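Local coordinates for UPF0045 protein MTH_1187 (Methanothermobacter thermautotrophicus, PDB 1LXN) that is of unknown function but forms a homotetramer and belongs to the UPF0045 family, whose thiamine-binding name suggests a possible role in binding thiamine, at residues 1-9 against 41-50; 50-61 against 74-82. All blocks are in the same frame, centred on the assembly; numbering follows the deposited sequence.

Interaction 1 of 2, residues 1-9 against 41-50; sequences MITAELTVI and MGTLLEAEDL
Ile2 and Ala47 exchange two backbone hydrogen bonds: Ile2 N to Ala47 O is 2.8 Å and almost straight (171° at the hydrogen), while Ala47 N returns a bond to Ile2 O. Ala4 with Leu45 and Leu6 with Thr43 repeat the exchange; Leu45 N to Ala4 O is 2.7 Å. Between them, the CA atoms of the non-hydrogen-bonded pairs, Thr3 with Glu46 and Glu5 with Leu44, direct CA-H...O contacts at the carbonyls of the hydrogen-bonded residues, and the alternation is the evidence for a regular antiparallel register.

The side-chain pairs that touch on the face of Ile2, Ala4 and Leu6 are apolar. The CG1 branch of Ile2 lies opposite its carbonyl carbon (chi1 -56°) and brings CD1 to Leu50 CG at 3.8 Å; Leu6 CB touches Leu45 CD1 at 4.0 Å. At the start of the chain, the bent Met1 side chain lays SE against Glu46 CB at 3.9 Å; on the face of Glu5 and Leu44, Glu5 CG rests 4.1 Å from Leu44 CD1. At Gly42 a CB would collide with Thr7 CG2 and Glu5 OE1.

Further out, Lys77 pairs with Glu5 OE2, Leu88 N binds Glu46 OE2, and Val57 and Ala60 of helix 50-66 pack on Leu6. Strands 2-10 and 42-47 are the central pair of the antiparallel sheet, order 2-3-1-4, of a ferredoxin-like beta-alpha-beta-beta-alpha-beta fold.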
HETATM    1  N   MSE A   1      -5.206   6.616 -13.491  1.00 38.98           N
HETATM    2  CA  MSE A   1      -5.382   5.326 -12.754  1.00 38.86           C
HETATM    3  C   MSE A   1      -4.083   4.549 -12.544  1.00 34.38           C
HETATM    4  O   MSE A   1      -3.645   3.803 -13.420  1.00 34.46           O
HETATM    5  CB  MSE A   1      -6.379   4.426 -13.485  1.00 45.08           C
HETATM    6  CG  MSE A   1      -6.541   3.058 -12.839  1.00 52.27           C
HETATM    7 SE   MSE A   1      -6.898   3.197 -10.937  1.00 68.10          SE
HETATM    8  CE  MSE A   1      -8.810   3.532 -11.014  1.00 61.83           C
ATOM      9  N   ILE A   2      -3.479   4.717 -11.374  1.00 28.88           N
ATOM     10  CA  ILE A   2      -2.235   4.027 -11.045  1.00 25.18           C
ATOM     11  C   ILE A   2      -2.513   2.920 -10.021  1.00 24.45           C
ATOM     12  O   ILE A   2      -3.262   3.128  -9.064  1.00 22.45           O
ATOM     13  CB  ILE A   2      -1.202   5.015 -10.432  1.00 24.38           C
ATOM     14  CG1 ILE A   2      -0.969   6.187 -11.385  1.00 25.40           C
ATOM     15  CG2 ILE A   2       0.110   4.307 -10.157  1.00 22.12           C
ATOM     16  CD1 ILE A   2      -0.051   7.272 -10.824  1.00 25.63           C
ATOM     17  N   THR A   3      -1.930   1.743 -10.232  1.00 22.23           N
ATOM     18  CA  THR A   3      -2.100   0.641  -9.281  1.00 21.68           C
ATOM     19  C   THR A   3      -0.767   0.394  -8.585  1.00 21.36           C
ATOM     20  O   THR A   3       0.304   0.540  -9.183  1.00 20.04           O
ATOM     21  CB  THR A   3      -2.563  -0.681  -9.958  1.00 21.23           C
ATOM     22  OG1 THR A   3      -1.686  -1.002 -11.048  1.00 20.66           O
ATOM     23  CG2 THR A   3      -4.003  -0.558 -10.453  1.00 20.39           C
ATOM     24  N   ALA A   4      -0.830   0.014  -7.318  1.00 20.69           N
ATOM     25  CA  ALA A   4       0.384  -0.218  -6.560  1.00 20.28           C
ATOM     26  C   ALA A   4       0.145  -1.141  -5.382  1.00 19.00           C
ATOM     27  O   ALA A   4      -0.992  -1.481  -5.060  1.00 19.31           O
ATOM     28  CB  ALA A   4       0.937   1.123  -6.059  1.00 19.13           C
ATOM     29  N   GLU A   5       1.238  -1.541  -4.748  1.00 19.84           N
ATOM     30  CA  GLU A   5       1.180  -2.384  -3.567  1.00 20.64           C
ATOM     31  C   GLU A   5       2.174  -1.835  -2.561  1.00 19.51           C
ATOM     32  O   GLU A   5       3.306  -1.494  -2.910  1.00 19.18           O
ATOM     33  CB  GLU A   5       1.531  -3.837  -3.886  1.00 22.43           C
ATOM     34  CG  GLU A   5       1.554  -4.697  -2.636  1.00 27.48           C
ATOM     35  CD  GLU A   5       1.603  -6.180  -2.933  1.00 33.39           C
ATOM     36  OE1 GLU A   5       1.605  -6.970  -1.964  1.00 35.78           O
ATOM     37  OE2 GLU A   5       1.638  -6.556  -4.125  1.00 35.19           O
ATOM     38  N   LEU A   6       1.750  -1.762  -1.307  1.00 19.09           N
ATOM     39  CA  LEU A   6       2.596  -1.234  -0.252  1.00 17.48           C
ATOM     40  C   LEU A   6       2.683  -2.166   0.945  1.00 19.50           C
ATOM     41  O   LEU A   6       1.670  -2.685   1.413  1.00 15.25           O
ATOM     42  CB  LEU A   6       2.043   0.113   0.214  1.00 17.03           C
ATOM     43  CG  LEU A   6       2.700   0.693   1.466  1.00 20.10           C
ATOM     44  CD1 LEU A   6       4.115   1.175   1.138  1.00 17.14           C
ATOM     45  CD2 LEU A   6       1.839   1.833   1.995  1.00 19.04           C
ATOM     46  N   THR A   7       3.902  -2.379   1.434  1.00 19.68           N
ATOM     47  CA  THR A   7       4.105  -3.201   2.616  1.00 21.91           C
ATOM     48  C   THR A   7       5.043  -2.406   3.517  1.00 21.61           C
ATOM     49  O   THR A   7       6.138  -2.019   3.103  1.00 22.73           O
ATOM     50  CB  THR A   7       4.763  -4.568   2.297  1.00 24.10           C
ATOM     51  OG1 THR A   7       6.163  -4.379   2.069  1.00 31.92           O
ATOM     52  CG2 THR A   7       4.143  -5.191   1.047  1.00 25.67           C
ATOM     53  N   VAL A   8       4.587  -2.120   4.730  1.00 20.22           N
ATOM     54  CA  VAL A   8       5.387  -1.391   5.703  1.00 21.33           C
ATOM     55  C   VAL A   8       5.672  -2.422   6.783  1.00 22.21           C
ATOM     56  O   VAL A   8       4.758  -2.881   7.462  1.00 24.45           O
ATOM     57  CB  VAL A   8       4.606  -0.206   6.304  1.00 21.46           C
ATOM     58  CG1 VAL A   8       5.510   0.594   7.235  1.00 19.99           C
ATOM     59  CG2 VAL A   8       4.069   0.683   5.192  1.00 18.92           C
ATOM     60  N   ILE A   9       6.937  -2.796   6.933  1.00 20.82           N
ATOM     61  CA  ILE A   9       7.310  -3.815   7.902  1.00 19.92           C
ATOM     62  C   ILE A   9       8.262  -3.306   8.979  1.00 19.79           C
ATOM     63  O   ILE A   9       9.415  -3.000   8.706  1.00 19.43           O
ATOM     64  CB  ILE A   9       7.976  -5.021   7.189  1.00 19.82           C
ATOM     65  CG1 ILE A   9       7.092  -5.497   6.030  1.00 19.31           C
ATOM     66  CG2 ILE A   9       8.202  -6.157   8.176  1.00 19.55           C
ATOM     67  CD1 ILE A   9       7.685  -6.644   5.217  1.00 20.58           C
HETATM   68  N   MSE A  41      -0.543 -10.186   1.489  1.00 24.20           N
HETATM   69  CA  MSE A  41       0.888  -9.884   1.445  1.00 25.79           C
HETATM   70  C   MSE A  41       1.243  -8.402   1.360  1.00 25.46           C
HETATM   71  O   MSE A  41       2.385  -8.055   1.074  1.00 27.56           O
HETATM   72  CB  MSE A  41       1.533 -10.621   0.268  1.00 26.96           C
HETATM   73  CG  MSE A  41       1.531 -12.148   0.398  1.00 27.91           C
HETATM   74 SE   MSE A  41       2.578 -12.780   1.911  1.00 34.32          SE
HETATM   75  CE  MSE A  41       4.361 -12.410   1.239  1.00 25.56           C
ATOM     76  N   GLY A  42       0.268  -7.536   1.616  1.00 26.01           N
ATOM     77  CA  GLY A  42       0.495  -6.101   1.547  1.00 23.50           C
ATOM     78  C   GLY A  42      -0.782  -5.395   1.134  1.00 24.30           C
ATOM     79  O   GLY A  42      -1.749  -6.051   0.730  1.00 26.94           O
ATOM     80  N   THR A  43      -0.805  -4.069   1.237  1.00 22.47           N
ATOM     81  CA  THR A  43      -1.989  -3.304   0.865  1.00 22.14           C
ATOM     82  C   THR A  43      -1.955  -2.829  -0.595  1.00 23.40           C
ATOM     83  O   THR A  43      -0.987  -2.210  -1.044  1.00 22.14           O
ATOM     84  CB  THR A  43      -2.174  -2.083   1.792  1.00 22.62           C
ATOM     85  OG1 THR A  43      -2.280  -2.530   3.147  1.00 23.36           O
ATOM     86  CG2 THR A  43      -3.444  -1.326   1.439  1.00 20.95           C
ATOM     87  N   LEU A  44      -3.019  -3.145  -1.329  1.00 22.30           N
ATOM     88  CA  LEU A  44      -3.157  -2.758  -2.729  1.00 21.59           C
ATOM     89  C   LEU A  44      -3.690  -1.328  -2.788  1.00 22.11           C
ATOM     90  O   LEU A  44      -4.503  -0.933  -1.962  1.00 22.16           O
ATOM     91  CB  LEU A  44      -4.125  -3.716  -3.430  1.00 20.94           C
ATOM     92  CG  LEU A  44      -3.614  -5.060  -3.979  1.00 22.78           C
ATOM     93  CD1 LEU A  44      -2.414  -5.542  -3.217  1.00 22.14           C
ATOM     94  CD2 LEU A  44      -4.743  -6.082  -3.936  1.00 21.22           C
ATOM     95  N   LEU A  45      -3.229  -0.550  -3.761  1.00 22.84           N
ATOM     96  CA  LEU A  45      -3.661   0.837  -3.882  1.00 22.29           C
ATOM     97  C   LEU A  45      -3.992   1.263  -5.306  1.00 21.56           C
ATOM     98  O   LEU A  45      -3.501   0.690  -6.280  1.00 20.37           O
ATOM     99  CB  LEU A  45      -2.562   1.773  -3.359  1.00 22.66           C
ATOM    100  CG  LEU A  45      -2.041   1.595  -1.926  1.00 23.71           C
ATOM    101  CD1 LEU A  45      -0.706   2.316  -1.772  1.00 21.39           C
ATOM    102  CD2 LEU A  45      -3.063   2.139  -0.937  1.00 20.75           C
ATOM    103  N   GLU A  46      -4.831   2.287  -5.403  1.00 19.94           N
ATOM    104  CA  GLU A  46      -5.200   2.889  -6.678  1.00 21.84           C
ATOM    105  C   GLU A  46      -5.161   4.388  -6.407  1.00 20.95           C
ATOM    106  O   GLU A  46      -5.706   4.868  -5.405  1.00 19.11           O
ATOM    107  CB  GLU A  46      -6.603   2.481  -7.120  1.00 21.51           C
ATOM    108  CG  GLU A  46      -6.766   1.004  -7.388  1.00 25.17           C
ATOM    109  CD  GLU A  46      -8.161   0.673  -7.877  1.00 28.66           C
ATOM    110  OE1 GLU A  46      -9.074   1.486  -7.624  1.00 29.89           O
ATOM    111  OE2 GLU A  46      -8.346  -0.396  -8.498  1.00 28.64           O
ATOM    112  N   ALA A  47      -4.496   5.122  -7.287  1.00 20.79           N
ATOM    113  CA  ALA A  47      -4.377   6.565  -7.127  1.00 20.97           C
ATOM    114  C   ALA A  47      -4.562   7.227  -8.481  1.00 23.02           C
ATOM    115  O   ALA A  47      -4.397   6.584  -9.516  1.00 22.74           O
ATOM    116  CB  ALA A  47      -3.002   6.910  -6.548  1.00 18.41           C
ATOM    117  N   GLU A  48      -4.906   8.510  -8.468  1.00 25.85           N
ATOM    118  CA  GLU A  48      -5.109   9.264  -9.697  1.00 27.71           C
ATOM    119  C   GLU A  48      -3.820   9.916 -10.180  1.00 26.43           C
ATOM    120  O   GLU A  48      -3.712  10.304 -11.340  1.00 24.99           O
ATOM    121  CB  GLU A  48      -6.168  10.346  -9.485  1.00 31.80           C
ATOM    122  CG  GLU A  48      -7.597   9.837  -9.480  1.00 38.29           C
ATOM    123  CD  GLU A  48      -8.590  10.926  -9.106  1.00 43.88           C
ATOM    124  OE1 GLU A  48      -9.806  10.718  -9.321  1.00 46.81           O
ATOM    125  OE2 GLU A  48      -8.154  11.985  -8.591  1.00 45.48           O
ATOM    126  N   ASP A  49      -2.848  10.059  -9.291  1.00 24.98           N
ATOM    127  CA  ASP A  49      -1.576  10.660  -9.673  1.00 24.32           C
ATOM    128  C   ASP A  49      -0.464  10.230  -8.728  1.00 22.18           C
ATOM    129  O   ASP A  49      -0.720   9.785  -7.613  1.00 21.21           O
ATOM    130  CB  ASP A  49      -1.695  12.190  -9.720  1.00 26.53           C
ATOM    131  CG  ASP A  49      -2.106  12.792  -8.389  1.00 28.13           C
ATOM    132  OD1 ASP A  49      -1.259  12.899  -7.482  1.00 29.31           O
ATOM    133  OD2 ASP A  49      -3.287  13.155  -8.250  1.00 33.73           O
ATOM    134  N   LEU A  50       0.771  10.361  -9.187  1.00 21.43           N
ATOM    135  CA  LEU A  50       1.926   9.961  -8.401  1.00 22.18           C
ATOM    136  C   LEU A  50       2.104  10.733  -7.110  1.00 21.66           C
ATOM    137  O   LEU A  50       2.563  10.166  -6.118  1.00 20.65           O
ATOM    138  CB  LEU A  50       3.196  10.061  -9.251  1.00 23.95           C
ATOM    139  CG  LEU A  50       3.277   8.962 -10.309  1.00 28.39           C
ATOM    140  CD1 LEU A  50       4.382   9.263 -11.316  1.00 30.55           C
ATOM    141  CD2 LEU A  50       3.512   7.626  -9.607  1.00 27.48           C
TER

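Interaction 2 of 2, residues 50-61 against 74-82; sequences LDELMEAVKAAH and TTLKIDDRR
Ile78 reaches from its strand to three residues near the start of the helix, Leu50, Leu53 and Met54. From CB, the CG1 branch leaves opposite the carbonyl carbon (chi1 -54°), and CG1 lies 4.1 Å from Leu53 CD2 as the two side chains run antiparallel alongside one another. The chain stays extended to CD1, which also touches Leu53 CD2, has Leu50 CD2 at 4.4 Å and presses on Met54 CE at 3.5 Å, closer than carbons usually come. Bends at chi2 and chi3 bring that selenomethionine methyl to the strand.

One helical turn on, Val57 CG2 meets Leu76 CD1 at 3.7 Å, the two side chains crossing at a slant. Next comes a polar contact: His61 ND1 and Thr74 OG1 are 2.8 Å apart, hydrogen-bonded, with the hydroxyl at the edge of the imidazole and in its plane. A leucine here has no ring nitrogen to meet Thr74 OG1, and the hydroxyl would probably be freed to turn, with these two segments losing their only hydrogen bond to each other.

The CA separation widens from 6.9 Å at His61 and Thr74 to 9.4 Å at Leu53 and Ile78. The axes of 50-61 and 74-79 come within 10.2 Å at 161°, nearly antiparallel. Helix 50-66 thus lies along strand 72-79, outermost within this chain, while its Leu53 also packs on strand 42-47 and its Ala60 on helix 19-29.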
ATOM      1  N   LEU A  50       0.771  10.361  -9.187  1.00 21.43           N
ATOM      2  CA  LEU A  50       1.926   9.961  -8.401  1.00 22.18           C
ATOM      3  C   LEU A  50       2.104  10.733  -7.110  1.00 21.66           C
ATOM      4  O   LEU A  50       2.563  10.166  -6.118  1.00 20.65           O
ATOM      5  CB  LEU A  50       3.196  10.061  -9.251  1.00 23.95           C
ATOM      6  CG  LEU A  50       3.277   8.962 -10.309  1.00 28.39           C
ATOM      7  CD1 LEU A  50       4.382   9.263 -11.316  1.00 30.55           C
ATOM      8  CD2 LEU A  50       3.512   7.626  -9.607  1.00 27.48           C
ATOM      9  N   ASP A  51       1.746  12.016  -7.116  1.00 21.12           N
ATOM     10  CA  ASP A  51       1.869  12.831  -5.913  1.00 20.06           C
ATOM     11  C   ASP A  51       1.053  12.253  -4.748  1.00 20.62           C
ATOM     12  O   ASP A  51       1.595  12.062  -3.664  1.00 20.24           O
ATOM     13  CB  ASP A  51       1.439  14.284  -6.179  1.00 21.55           C
ATOM     14  CG  ASP A  51       2.524  15.105  -6.881  1.00 24.09           C
ATOM     15  OD1 ASP A  51       3.712  14.719  -6.826  1.00 25.85           O
ATOM     16  OD2 ASP A  51       2.192  16.156  -7.473  1.00 26.91           O
ATOM     17  N   GLU A  52      -0.234  11.973  -4.967  1.00 19.25           N
ATOM     18  CA  GLU A  52      -1.083  11.419  -3.906  1.00 21.30           C
ATOM     19  C   GLU A  52      -0.519  10.109  -3.383  1.00 22.46           C
ATOM     20  O   GLU A  52      -0.446   9.891  -2.169  1.00 21.15           O
ATOM     21  CB  GLU A  52      -2.512  11.151  -4.394  1.00 22.65           C
ATOM     22  CG  GLU A  52      -3.440  12.339  -4.358  1.00 30.24           C
ATOM     23  CD  GLU A  52      -3.536  13.002  -2.991  1.00 28.51           C
ATOM     24  OE1 GLU A  52      -4.124  12.417  -2.048  1.00 25.94           O
ATOM     25  OE2 GLU A  52      -3.014  14.127  -2.874  1.00 29.01           O
ATOM     26  N   LEU A  53      -0.145   9.227  -4.308  1.00 21.40           N
ATOM     27  CA  LEU A  53       0.416   7.940  -3.936  1.00 20.69           C
ATOM     28  C   LEU A  53       1.641   8.110  -3.031  1.00 20.07           C
ATOM     29  O   LEU A  53       1.708   7.497  -1.965  1.00 20.32           O
ATOM     30  CB  LEU A  53       0.788   7.139  -5.188  1.00 18.83           C
ATOM     31  CG  LEU A  53       1.373   5.743  -4.949  1.00 21.22           C
ATOM     32  CD1 LEU A  53       0.438   4.909  -4.079  1.00 21.00           C
ATOM     33  CD2 LEU A  53       1.584   5.061  -6.292  1.00 24.30           C
HETATM   34  N   MSE A  54       2.598   8.938  -3.444  1.00 19.62           N
HETATM   35  CA  MSE A  54       3.799   9.153  -2.636  1.00 21.83           C
HETATM   36  C   MSE A  54       3.434   9.722  -1.260  1.00 21.01           C
HETATM   37  O   MSE A  54       4.023   9.343  -0.249  1.00 18.82           O
HETATM   38  CB  MSE A  54       4.779  10.107  -3.334  1.00 28.39           C
HETATM   39  CG  MSE A  54       5.301   9.639  -4.696  1.00 40.04           C
HETATM   40 SE   MSE A  54       5.867   7.781  -4.724  1.00 59.75          SE
HETATM   41  CE  MSE A  54       4.450   7.072  -5.832  1.00 53.25           C
ATOM     42  N   GLU A  55       2.474  10.639  -1.218  1.00 19.59           N
ATOM     43  CA  GLU A  55       2.062  11.211   0.056  1.00 21.54           C
ATOM     44  C   GLU A  55       1.420  10.122   0.926  1.00 19.89           C
ATOM     45  O   GLU A  55       1.628  10.091   2.136  1.00 19.30           O
ATOM     46  CB  GLU A  55       1.072  12.365  -0.150  1.00 22.55           C
ATOM     47  CG  GLU A  55       1.671  13.619  -0.792  1.00 27.21           C
ATOM     48  CD  GLU A  55       2.828  14.207   0.007  1.00 31.89           C
ATOM     49  OE1 GLU A  55       2.672  14.431   1.232  1.00 33.74           O
ATOM     50  OE2 GLU A  55       3.900  14.452  -0.593  1.00 32.92           O
ATOM     51  N   ALA A  56       0.645   9.232   0.313  1.00 18.02           N
ATOM     52  CA  ALA A  56       0.005   8.159   1.073  1.00 20.33           C
ATOM     53  C   ALA A  56       1.059   7.184   1.608  1.00 19.99           C
ATOM     54  O   ALA A  56       0.959   6.709   2.743  1.00 20.64           O
ATOM     55  CB  ALA A  56      -1.006   7.418   0.205  1.00 18.39           C
ATOM     56  N   VAL A  57       2.072   6.900   0.793  1.00 18.71           N
ATOM     57  CA  VAL A  57       3.141   5.994   1.197  1.00 19.37           C
ATOM     58  C   VAL A  57       3.980   6.600   2.317  1.00 20.34           C
ATOM     59  O   VAL A  57       4.332   5.906   3.269  1.00 20.12           O
ATOM     60  CB  VAL A  57       4.050   5.622  -0.008  1.00 20.20           C
ATOM     61  CG1 VAL A  57       5.278   4.830   0.464  1.00 15.85           C
ATOM     62  CG2 VAL A  57       3.247   4.790  -1.009  1.00 19.33           C
ATOM     63  N   LYS A  58       4.305   7.887   2.212  1.00 21.27           N
ATOM     64  CA  LYS A  58       5.080   8.542   3.263  1.00 22.07           C
ATOM     65  C   LYS A  58       4.284   8.519   4.560  1.00 20.33           C
ATOM     66  O   LYS A  58       4.825   8.243   5.627  1.00 21.11           O
ATOM     67  CB  LYS A  58       5.401   9.998   2.902  1.00 24.06           C
ATOM     68  CG  LYS A  58       6.574  10.164   1.948  1.00 29.15           C
ATOM     69  CD  LYS A  58       6.890  11.633   1.676  1.00 31.32           C
ATOM     70  CE  LYS A  58       5.756  12.320   0.928  1.00 34.97           C
ATOM     71  NZ  LYS A  58       6.103  13.715   0.519  1.00 37.86           N
ATOM     72  N   ALA A  59       2.992   8.804   4.462  1.00 17.85           N
ATOM     73  CA  ALA A  59       2.130   8.815   5.635  1.00 19.16           C
ATOM     74  C   ALA A  59       2.091   7.449   6.326  1.00 19.66           C
ATOM     75  O   ALA A  59       2.182   7.365   7.554  1.00 19.94           O
ATOM     76  CB  ALA A  59       0.722   9.241   5.243  1.00 18.18           C
ATOM     77  N   ALA A  60       1.961   6.385   5.536  1.00 18.52           N
ATOM     78  CA  ALA A  60       1.900   5.038   6.089  1.00 18.10           C
ATOM     79  C   ALA A  60       3.214   4.700   6.779  1.00 18.51           C
ATOM     80  O   ALA A  60       3.223   4.191   7.899  1.00 19.14           O
ATOM     81  CB  ALA A  60       1.596   4.027   4.989  1.00 17.59           C
ATOM     82  N   HIS A  61       4.321   5.000   6.105  1.00 18.13           N
ATOM     83  CA  HIS A  61       5.655   4.753   6.638  1.00 18.74           C
ATOM     84  C   HIS A  61       5.855   5.472   7.983  1.00 20.02           C
ATOM     85  O   HIS A  61       6.302   4.866   8.960  1.00 19.15           O
ATOM     86  CB  HIS A  61       6.706   5.238   5.634  1.00 17.86           C
ATOM     87  CG  HIS A  61       8.123   4.982   6.055  1.00 18.03           C
ATOM     88  ND1 HIS A  61       8.777   3.798   5.787  1.00 16.54           N
ATOM     89  CD2 HIS A  61       9.018   5.770   6.701  1.00 14.61           C
ATOM     90  CE1 HIS A  61      10.016   3.868   6.244  1.00 14.54           C
ATOM     91  NE2 HIS A  61      10.187   5.053   6.803  1.00 16.48           N
ATOM     92  N   THR A  74      10.151  -0.554   4.221  1.00 18.74           N
ATOM     93  CA  THR A  74       9.003  -0.335   3.357  1.00 18.77           C
ATOM     94  C   THR A  74       9.246  -0.663   1.893  1.00 19.96           C
ATOM     95  O   THR A  74      10.283  -0.314   1.312  1.00 18.81           O
ATOM     96  CB  THR A  74       8.514   1.122   3.488  1.00 18.50           C
ATOM     97  OG1 THR A  74       8.019   1.324   4.813  1.00 21.29           O
ATOM     98  CG2 THR A  74       7.408   1.428   2.490  1.00 18.27           C
ATOM     99  N   THR A  75       8.265  -1.333   1.305  1.00 19.04           N
ATOM    100  CA  THR A  75       8.329  -1.732  -0.088  1.00 20.75           C
ATOM    101  C   THR A  75       7.123  -1.170  -0.840  1.00 21.18           C
ATOM    102  O   THR A  75       5.989  -1.230  -0.363  1.00 19.23           O
ATOM    103  CB  THR A  75       8.343  -3.276  -0.215  1.00 22.79           C
ATOM    104  OG1 THR A  75       9.531  -3.794   0.401  1.00 24.61           O
ATOM    105  CG2 THR A  75       8.317  -3.698  -1.676  1.00 24.98           C
ATOM    106  N   LEU A  76       7.387  -0.611  -2.012  1.00 20.45           N
ATOM    107  CA  LEU A  76       6.339  -0.050  -2.843  1.00 20.08           C
ATOM    108  C   LEU A  76       6.542  -0.507  -4.279  1.00 20.64           C
ATOM    109  O   LEU A  76       7.631  -0.367  -4.831  1.00 21.02           O
ATOM    110  CB  LEU A  76       6.379   1.479  -2.792  1.00 18.78           C
ATOM    111  CG  LEU A  76       5.416   2.210  -3.732  1.00 20.50           C
ATOM    112  CD1 LEU A  76       3.983   1.985  -3.278  1.00 17.98           C
ATOM    113  CD2 LEU A  76       5.744   3.702  -3.753  1.00 17.68           C
ATOM    114  N   LYS A  77       5.498  -1.078  -4.867  1.00 20.60           N
ATOM    115  CA  LYS A  77       5.539  -1.516  -6.253  1.00 22.26           C
ATOM    116  C   LYS A  77       4.514  -0.658  -6.970  1.00 21.75           C
ATOM    117  O   LYS A  77       3.373  -0.551  -6.527  1.00 20.71           O
ATOM    118  CB  LYS A  77       5.131  -2.985  -6.401  1.00 25.30           C
ATOM    119  CG  LYS A  77       6.045  -3.991  -5.735  1.00 31.25           C
ATOM    120  CD  LYS A  77       5.679  -5.420  -6.159  1.00 35.25           C
ATOM    121  CE  LYS A  77       4.191  -5.722  -5.953  1.00 36.75           C
ATOM    122  NZ  LYS A  77       3.802  -7.102  -6.381  1.00 35.22           N
ATOM    123  N   ILE A  78       4.922  -0.044  -8.072  1.00 21.59           N
ATOM    124  CA  ILE A  78       4.026   0.800  -8.842  1.00 22.22           C
ATOM    125  C   ILE A  78       3.872   0.282 -10.269  1.00 22.83           C
ATOM    126  O   ILE A  78       4.861   0.028 -10.965  1.00 25.16           O
ATOM    127  CB  ILE A  78       4.547   2.257  -8.926  1.00 21.79           C
ATOM    128  CG1 ILE A  78       4.808   2.817  -7.528  1.00 21.79           C
ATOM    129  CG2 ILE A  78       3.528   3.127  -9.652  1.00 21.53           C
ATOM    130  CD1 ILE A  78       5.387   4.220  -7.536  1.00 19.95           C
ATOM    131  N   ASP A  79       2.627   0.112 -10.694  1.00 22.92           N
ATOM    132  CA  ASP A  79       2.336  -0.321 -12.054  1.00 21.92           C
ATOM    133  C   ASP A  79       1.613   0.875 -12.668  1.00 21.51           C
ATOM    134  O   ASP A  79       0.431   1.086 -12.434  1.00 21.97           O
ATOM    135  CB  ASP A  79       1.424  -1.551 -12.057  1.00 22.30           C
ATOM    136  CG  ASP A  79       1.150  -2.075 -13.467  1.00 24.59           C
ATOM    137  OD1 ASP A  79       0.316  -2.988 -13.613  1.00 26.71           O
ATOM    138  OD2 ASP A  79       1.772  -1.577 -14.431  1.00 24.40           O
ATOM    139  N   ASP A  80       2.340   1.668 -13.440  1.00 23.02           N
ATOM    140  CA  ASP A  80       1.771   2.861 -14.051  1.00 22.92           C
ATOM    141  C   ASP A  80       1.558   2.645 -15.544  1.00 23.27           C
ATOM    142  O   ASP A  80       2.500   2.730 -16.330  1.00 22.49           O
ATOM    143  CB  ASP A  80       2.717   4.040 -13.810  1.00 23.36           C
ATOM    144  CG  ASP A  80       2.106   5.377 -14.184  1.00 25.19           C
ATOM    145  OD1 ASP A  80       0.946   5.407 -14.655  1.00 24.77           O
ATOM    146  OD2 ASP A  80       2.801   6.403 -14.004  1.00 25.38           O
ATOM    147  N   ARG A  81       0.318   2.359 -15.929  1.00 21.85           N
ATOM    148  CA  ARG A  81       0.006   2.122 -17.332  1.00 23.91           C
ATOM    149  C   ARG A  81      -0.737   3.317 -17.921  1.00 24.96           C
ATOM    150  O   ARG A  81      -1.848   3.644 -17.499  1.00 24.25           O
ATOM    151  CB  ARG A  81      -0.826   0.844 -17.485  1.00 22.65           C
ATOM    152  CG  ARG A  81      -1.031   0.436 -18.934  1.00 21.36           C
ATOM    153  CD  ARG A  81      -1.697  -0.920 -19.059  1.00 21.95           C
ATOM    154  NE  ARG A  81      -1.802  -1.330 -20.455  1.00 22.74           N
ATOM    155  CZ  ARG A  81      -2.413  -2.433 -20.877  1.00 23.10           C
ATOM    156  NH1 ARG A  81      -2.981  -3.261 -20.007  1.00 18.57           N
ATOM    157  NH2 ARG A  81      -2.473  -2.696 -22.178  1.00 23.81           N
ATOM    158  N   ARG A  82      -0.115   3.950 -18.910  1.00 25.34           N
ATOM    159  CA  ARG A  82      -0.669   5.136 -19.550  1.00 26.42           C
ATOM    160  C   ARG A  82      -1.461   4.931 -20.847  1.00 26.95           C
ATOM    161  O   ARG A  82      -2.140   5.855 -21.301  1.00 26.90           O
ATOM    162  CB  ARG A  82       0.460   6.148 -19.801  1.00 26.66           C
ATOM    163  CG  ARG A  82       1.157   6.633 -18.529  1.00 28.85           C
ATOM    164  CD  ARG A  82       0.161   7.292 -17.588  1.00 31.62           C
ATOM    165  NE  ARG A  82       0.729   7.625 -16.285  1.00 35.68           N
ATOM    166  CZ  ARG A  82       1.340   8.772 -16.000  1.00 39.25           C
ATOM    167  NH1 ARG A  82       1.468   9.708 -16.934  1.00 39.74           N
ATOM    168  NH2 ARG A  82       1.809   8.990 -14.774  1.00 36.30           N
TER

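Interaction 1 and interaction 2 have centres about 6 Å apart and follow in series along the chain, strand 42-47 leading into helix 50-66 through Asp49, whose side chain caps Glu52 N. Leu50 belongs to both, meeting Ile2 in the first and Ile78 in the second. Segments 1-9 and 74-82 are themselves neighbours in the sheet: Thr3 O lies 2.8 Å from Asp79 N, and Thr7 O is 2.9 Å from Thr75 N, both probable hydrogen bonds. The first contact joins the two central strands; the second lays helix 50-66 against the outermost strand of this chain beside them. Neither can be tied to a ligand pocket on this geometry.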